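Local coordinates for protein abietadiene synthase, chloroplastic (Abies grandis, PDB 3S9V) that belongs to the terpene synthase family of plant enzymes, as a largely helical protein with family regions for an N-terminal and a metal-binding domain, at residues E51-A56 against V452-Y457; W407-N412 against V446-T451. All coordinates share one frame; numbering follows the deposited sequence.

Interaction 1. Residues E51-A56 against V452-Y457; sequences ETNPSA and VYMMPY
Glu51 opens the contact with the aliphatic part of its side chain. Its CG is anti to the carbonyl carbon (chi1 -74°), so the chain runs alongside Tyr457, and CB lies over one face of that ring, 4.1 Å from its centroid, as a CH-pi contact. The carboxylate then reaches on to a salt bridge with Lys257, so a long acidic residue serves both neighbours. Thr52 has OG1 anti to its backbone N, which sets OG1 3.0 Å from Met454 O. Asn53 supplies the clearest polar link: Met454 N donates to Asn53 OD1 at 2.8 Å with an N-H...O angle of 154°, fairly straight at the hydrogen, although the donor stands well above the plane of the amide carbonyl. An amide suits this place because its other half, ND2, can bond to Glu95 at the same time, while Met454 CE packs 3.6 Å from Asn53 CB. At Pro54 a water bridges the segments, donating to Pro54 O and to Val452 O. Residues 51-53, without regular structure, run roughly antiparallel (152°) to the extended 452-457, held by side-chain-to-backbone bonding and the water rather than by strand pairing. This is structural packing that joins the loop between helices 29-46 and 56-62 to hairpin strand 452-453, with Phe271 and Glu272 of helix 269-282 touching Met455 and Tyr457.

Interaction 2. Residues W407-N412 against V446-T451; sequences WAFKKN and VWLGKT
Phe409 carries most of this contact, and its side chain meets a different part of 446-451 at each step outward. CB, which points toward the other segment, lies 3.5 Å from the carbonyl O of Val446. One flank of the ring follows: CD2 presses against Val446 CG2 at 3.4 Å, a tight apolar approach, with the two side chains crossing obliquely. Next along the same flank, CE2 comes within 3.9 Å of Leu448 CB. That methylene sits over one face of the ring, 4.1 Å from the centroid and 17° off the normal, in a CH-pi contact set toward the rim. At the tip, CZ touches both Leu448 methyls, CD2 at 3.9 Å and CD1 at 4.0 Å. A broad flat ring suits this place because a single side chain can meet both a beta-branched valine and a forked leucine; Val452 touches it too. Beside it the chain of Lys410 bends at chi2, then extends, bringing NZ 3.9 Å from Trp447 CH2 at an oblique angle. The indole starts off in the other direction, but its far rim swings back to meet the amine, while NE1 is hydrogen-bonded elsewhere. After Leu448, residues 449-451 connect strands 447-448 and 452-453, with Gly449 N donating to Thr451 O. Two short antiparallel strands joined so closely are characteristic of a small beta hairpin, here packed against a loop in an otherwise helical fold.

From the N terminus, the chain passes helix 29-46 and reaches 51-56, whose partner comes only after 395 intervening residues, about half of them helical. Near the end of that long excursion lies 407-412. Helices 413-422 and 430-440 then carry the chain out and back to 446-451, closing the short loop of interaction 2 wholly within the long loop of interaction 1; the two do not cross. Segment 446-451 continues directly into 452-457, so both contacts use one hairpin, whose strands are joined by the probable hydrogen bond between Trp447 N and Tyr453 O. Ser55 also packs on Thr451. The hairpin therefore joins the loop leading into helix 56-62 to the loop preceding helix 413-422.

Interaction 1. Residues E51-A56 against V452-Y457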
# COMPACT_ATOMS: atom_id res chain seq x y z
N GLU A 51 -15.69 0.76 -14.55
CA GLU A 51 -16.27 -0.49 -15.00
C GLU A 51 -16.84 -1.23 -13.80
O GLU A 51 -16.16 -1.44 -12.80
CB GLU A 51 -15.20 -1.36 -15.67
CG GLU A 51 -14.83 -0.89 -17.06
CD GLU A 51 -16.04 -0.77 -17.97
OE1 GLU A 51 -16.82 -1.75 -18.03
OE2 GLU A 51 -16.20 0.29 -18.62
N THR A 52 -18.11 -1.61 -13.90
CA THR A 52 -18.77 -2.32 -12.82
C THR A 52 -19.96 -3.08 -13.37
O THR A 52 -20.31 -2.96 -14.54
CB THR A 52 -19.22 -1.34 -11.71
OG1 THR A 52 -19.79 -2.08 -10.62
CG2 THR A 52 -20.24 -0.36 -12.24
N ASN A 53 -20.59 -3.86 -12.50
CA ASN A 53 -21.74 -4.66 -12.88
C ASN A 53 -23.06 -3.92 -12.70
O ASN A 53 -23.13 -2.88 -12.04
CB ASN A 53 -21.75 -5.94 -12.03
CG ASN A 53 -21.94 -5.65 -10.56
OD1 ASN A 53 -21.35 -4.71 -10.01
ND2 ASN A 53 -22.76 -6.45 -9.90
N PRO A 54 -24.13 -4.44 -13.31
CA PRO A 54 -25.44 -3.80 -13.19
C PRO A 54 -26.01 -4.02 -11.80
O PRO A 54 -25.69 -5.00 -11.13
CB PRO A 54 -26.26 -4.51 -14.26
CG PRO A 54 -25.67 -5.85 -14.33
CD PRO A 54 -24.19 -5.58 -14.24
N SER A 55 -26.81 -3.06 -11.34
CA SER A 55 -27.46 -3.16 -10.04
C SER A 55 -28.94 -3.38 -10.32
O SER A 55 -29.65 -2.45 -10.68
CB SER A 55 -27.27 -1.88 -9.23
OG SER A 55 -28.02 -1.95 -8.03
N ALA A 56 -29.40 -4.62 -10.17
CA ALA A 56 -30.80 -4.90 -10.44
C ALA A 56 -31.68 -3.97 -9.61
O ALA A 56 -32.68 -3.44 -10.09
CB ALA A 56 -31.11 -6.35 -10.12
N VAL A 452 -24.46 -5.64 -3.91
CA VAL A 452 -23.16 -6.27 -4.12
C VAL A 452 -22.71 -5.85 -5.52
O VAL A 452 -23.46 -5.98 -6.49
CB VAL A 452 -23.23 -7.81 -4.08
CG1 VAL A 452 -21.91 -8.39 -4.57
CG2 VAL A 452 -23.49 -8.28 -2.65
N TYR A 453 -21.49 -5.33 -5.64
CA TYR A 453 -21.00 -4.92 -6.94
C TYR A 453 -19.59 -5.44 -7.19
O TYR A 453 -18.92 -5.90 -6.27
CB TYR A 453 -21.07 -3.39 -7.10
CG TYR A 453 -20.17 -2.59 -6.18
CD1 TYR A 453 -19.00 -2.03 -6.66
CD2 TYR A 453 -20.51 -2.36 -4.85
CE1 TYR A 453 -18.18 -1.25 -5.84
CE2 TYR A 453 -19.70 -1.58 -4.01
CZ TYR A 453 -18.53 -1.03 -4.52
OH TYR A 453 -17.70 -0.24 -3.75
N MET A 454 -19.16 -5.40 -8.45
CA MET A 454 -17.85 -5.91 -8.82
C MET A 454 -17.03 -4.88 -9.58
O MET A 454 -17.57 -4.12 -10.38
CB MET A 454 -18.03 -7.16 -9.68
CG MET A 454 -19.11 -8.11 -9.17
SD MET A 454 -19.40 -9.52 -10.25
CE MET A 454 -19.44 -8.73 -11.85
N MET A 455 -15.73 -4.86 -9.33
CA MET A 455 -14.86 -3.92 -10.01
C MET A 455 -13.80 -4.70 -10.79
O MET A 455 -12.71 -4.96 -10.29
CB MET A 455 -14.21 -2.97 -9.01
CG MET A 455 -14.29 -1.49 -9.41
SD MET A 455 -15.94 -0.78 -9.27
CE MET A 455 -16.09 -0.92 -7.68
N PRO A 456 -14.13 -5.08 -12.05
CA PRO A 456 -13.28 -5.83 -12.98
C PRO A 456 -11.85 -5.33 -13.13
O PRO A 456 -10.95 -6.11 -13.46
CB PRO A 456 -14.06 -5.73 -14.30
CG PRO A 456 -15.47 -5.69 -13.84
CD PRO A 456 -15.42 -4.74 -12.67
N TYR A 457 -11.62 -4.04 -12.90
CA TYR A 457 -10.28 -3.49 -13.04
C TYR A 457 -9.49 -3.38 -11.74
O TYR A 457 -8.37 -2.86 -11.72
CB TYR A 457 -10.32 -2.15 -13.79
CG TYR A 457 -10.87 -2.28 -15.20
CD1 TYR A 457 -11.09 -3.54 -15.77
CD2 TYR A 457 -11.16 -1.15 -15.96
CE1 TYR A 457 -11.59 -3.67 -17.08
CE2 TYR A 457 -11.66 -1.27 -17.26
CZ TYR A 457 -11.87 -2.54 -17.81
OH TYR A 457 -12.36 -2.67 -19.09
O HOH W 1 -24.58 -4.06 -8.22

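Interaction 2. Residues W407-N412 against V446-T451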
# COMPACT_ATOMS: atom_id res chain seq x y z
N TRP A 407 -17.21 -14.68 5.63
CA TRP A 407 -18.25 -13.67 5.47
C TRP A 407 -17.73 -12.35 4.92
O TRP A 407 -18.50 -11.53 4.42
CB TRP A 407 -18.97 -13.42 6.80
CG TRP A 407 -19.69 -14.63 7.31
CD1 TRP A 407 -19.33 -15.42 8.36
CD2 TRP A 407 -20.87 -15.22 6.75
NE1 TRP A 407 -20.21 -16.46 8.50
CE2 TRP A 407 -21.17 -16.37 7.52
CE3 TRP A 407 -21.71 -14.89 5.67
CZ2 TRP A 407 -22.27 -17.19 7.24
CZ3 TRP A 407 -22.80 -15.71 5.39
CH2 TRP A 407 -23.07 -16.85 6.18
N ALA A 408 -16.42 -12.14 5.01
CA ALA A 408 -15.80 -10.91 4.52
C ALA A 408 -15.74 -10.86 3.00
O ALA A 408 -15.65 -11.90 2.33
CB ALA A 408 -14.40 -10.76 5.11
N PHE A 409 -15.77 -9.66 2.44
CA PHE A 409 -15.72 -9.50 1.00
C PHE A 409 -14.27 -9.47 0.48
O PHE A 409 -14.03 -9.60 -0.72
CB PHE A 409 -16.49 -8.24 0.59
CG PHE A 409 -17.99 -8.40 0.71
CD1 PHE A 409 -18.57 -8.72 1.94
CD2 PHE A 409 -18.81 -8.29 -0.40
CE1 PHE A 409 -19.95 -8.93 2.05
CE2 PHE A 409 -20.19 -8.50 -0.31
CZ PHE A 409 -20.76 -8.82 0.92
N LYS A 410 -13.32 -9.29 1.40
CA LYS A 410 -11.89 -9.30 1.08
C LYS A 410 -11.39 -10.72 1.35
O LYS A 410 -11.82 -11.33 2.33
CB LYS A 410 -11.12 -8.34 1.99
CG LYS A 410 -11.32 -6.86 1.69
CD LYS A 410 -10.52 -6.45 0.48
CE LYS A 410 -10.50 -4.94 0.33
NZ LYS A 410 -9.60 -4.53 -0.78
N LYS A 411 -10.49 -11.23 0.52
CA LYS A 411 -9.98 -12.58 0.71
C LYS A 411 -9.34 -12.79 2.09
O LYS A 411 -9.62 -13.79 2.76
CB LYS A 411 -8.96 -12.93 -0.38
CG LYS A 411 -8.33 -14.30 -0.21
CD LYS A 411 -7.34 -14.60 -1.33
CE LYS A 411 -6.63 -15.93 -1.09
NZ LYS A 411 -5.67 -16.28 -2.19
N ASN A 412 -8.49 -11.87 2.53
CA ASN A 412 -7.85 -12.00 3.83
C ASN A 412 -7.32 -10.65 4.32
O ASN A 412 -6.12 -10.39 4.26
CB ASN A 412 -6.70 -13.01 3.77
CG ASN A 412 -6.08 -13.28 5.15
OD1 ASN A 412 -6.75 -13.18 6.18
ND2 ASN A 412 -4.80 -13.65 5.15
N VAL A 446 -15.65 -9.37 -4.21
CA VAL A 446 -16.76 -8.52 -4.62
C VAL A 446 -16.74 -7.36 -3.64
O VAL A 446 -15.94 -7.34 -2.71
CB VAL A 446 -18.11 -9.24 -4.55
CG1 VAL A 446 -18.26 -10.17 -5.74
CG2 VAL A 446 -18.23 -10.01 -3.24
N TRP A 447 -17.62 -6.39 -3.85
CA TRP A 447 -17.67 -5.22 -2.98
C TRP A 447 -19.09 -5.01 -2.50
O TRP A 447 -20.04 -5.40 -3.18
CB TRP A 447 -17.15 -3.98 -3.73
CG TRP A 447 -15.78 -4.18 -4.33
CD1 TRP A 447 -15.46 -5.00 -5.38
CD2 TRP A 447 -14.55 -3.60 -3.88
NE1 TRP A 447 -14.10 -4.97 -5.60
CE2 TRP A 447 -13.52 -4.12 -4.69
CE3 TRP A 447 -14.22 -2.69 -2.86
CZ2 TRP A 447 -12.17 -3.77 -4.52
CZ3 TRP A 447 -12.88 -2.34 -2.69
CH2 TRP A 447 -11.87 -2.88 -3.52
N LEU A 448 -19.23 -4.38 -1.34
CA LEU A 448 -20.55 -4.14 -0.78
C LEU A 448 -20.94 -2.67 -0.72
O LEU A 448 -20.30 -1.86 -0.06
CB LEU A 448 -20.63 -4.74 0.63
CG LEU A 448 -22.04 -4.79 1.25
CD1 LEU A 448 -22.98 -5.52 0.30
CD2 LEU A 448 -21.99 -5.49 2.60
N GLY A 449 -22.00 -2.32 -1.45
CA GLY A 449 -22.50 -0.96 -1.45
C GLY A 449 -23.98 -1.06 -1.14
O GLY A 449 -24.36 -1.82 -0.26
N LYS A 450 -24.81 -0.32 -1.85
CA LYS A 450 -26.25 -0.39 -1.65
C LYS A 450 -26.59 -1.84 -2.03
O LYS A 450 -27.55 -2.42 -1.53
CB LYS A 450 -26.95 0.58 -2.62
CG LYS A 450 -28.47 0.56 -2.57
CD LYS A 450 -29.02 1.18 -1.29
CE LYS A 450 -28.68 2.65 -1.19
NZ LYS A 450 -29.22 3.44 -2.34
N THR A 451 -25.77 -2.39 -2.92
CA THR A 451 -25.93 -3.77 -3.39
C THR A 451 -24.53 -4.37 -3.54
O THR A 451 -23.53 -3.69 -3.30
CB THR A 451 -26.57 -3.82 -4.80
OG1 THR A 451 -25.65 -3.27 -5.75
CG2 THR A 451 -27.87 -3.02 -4.84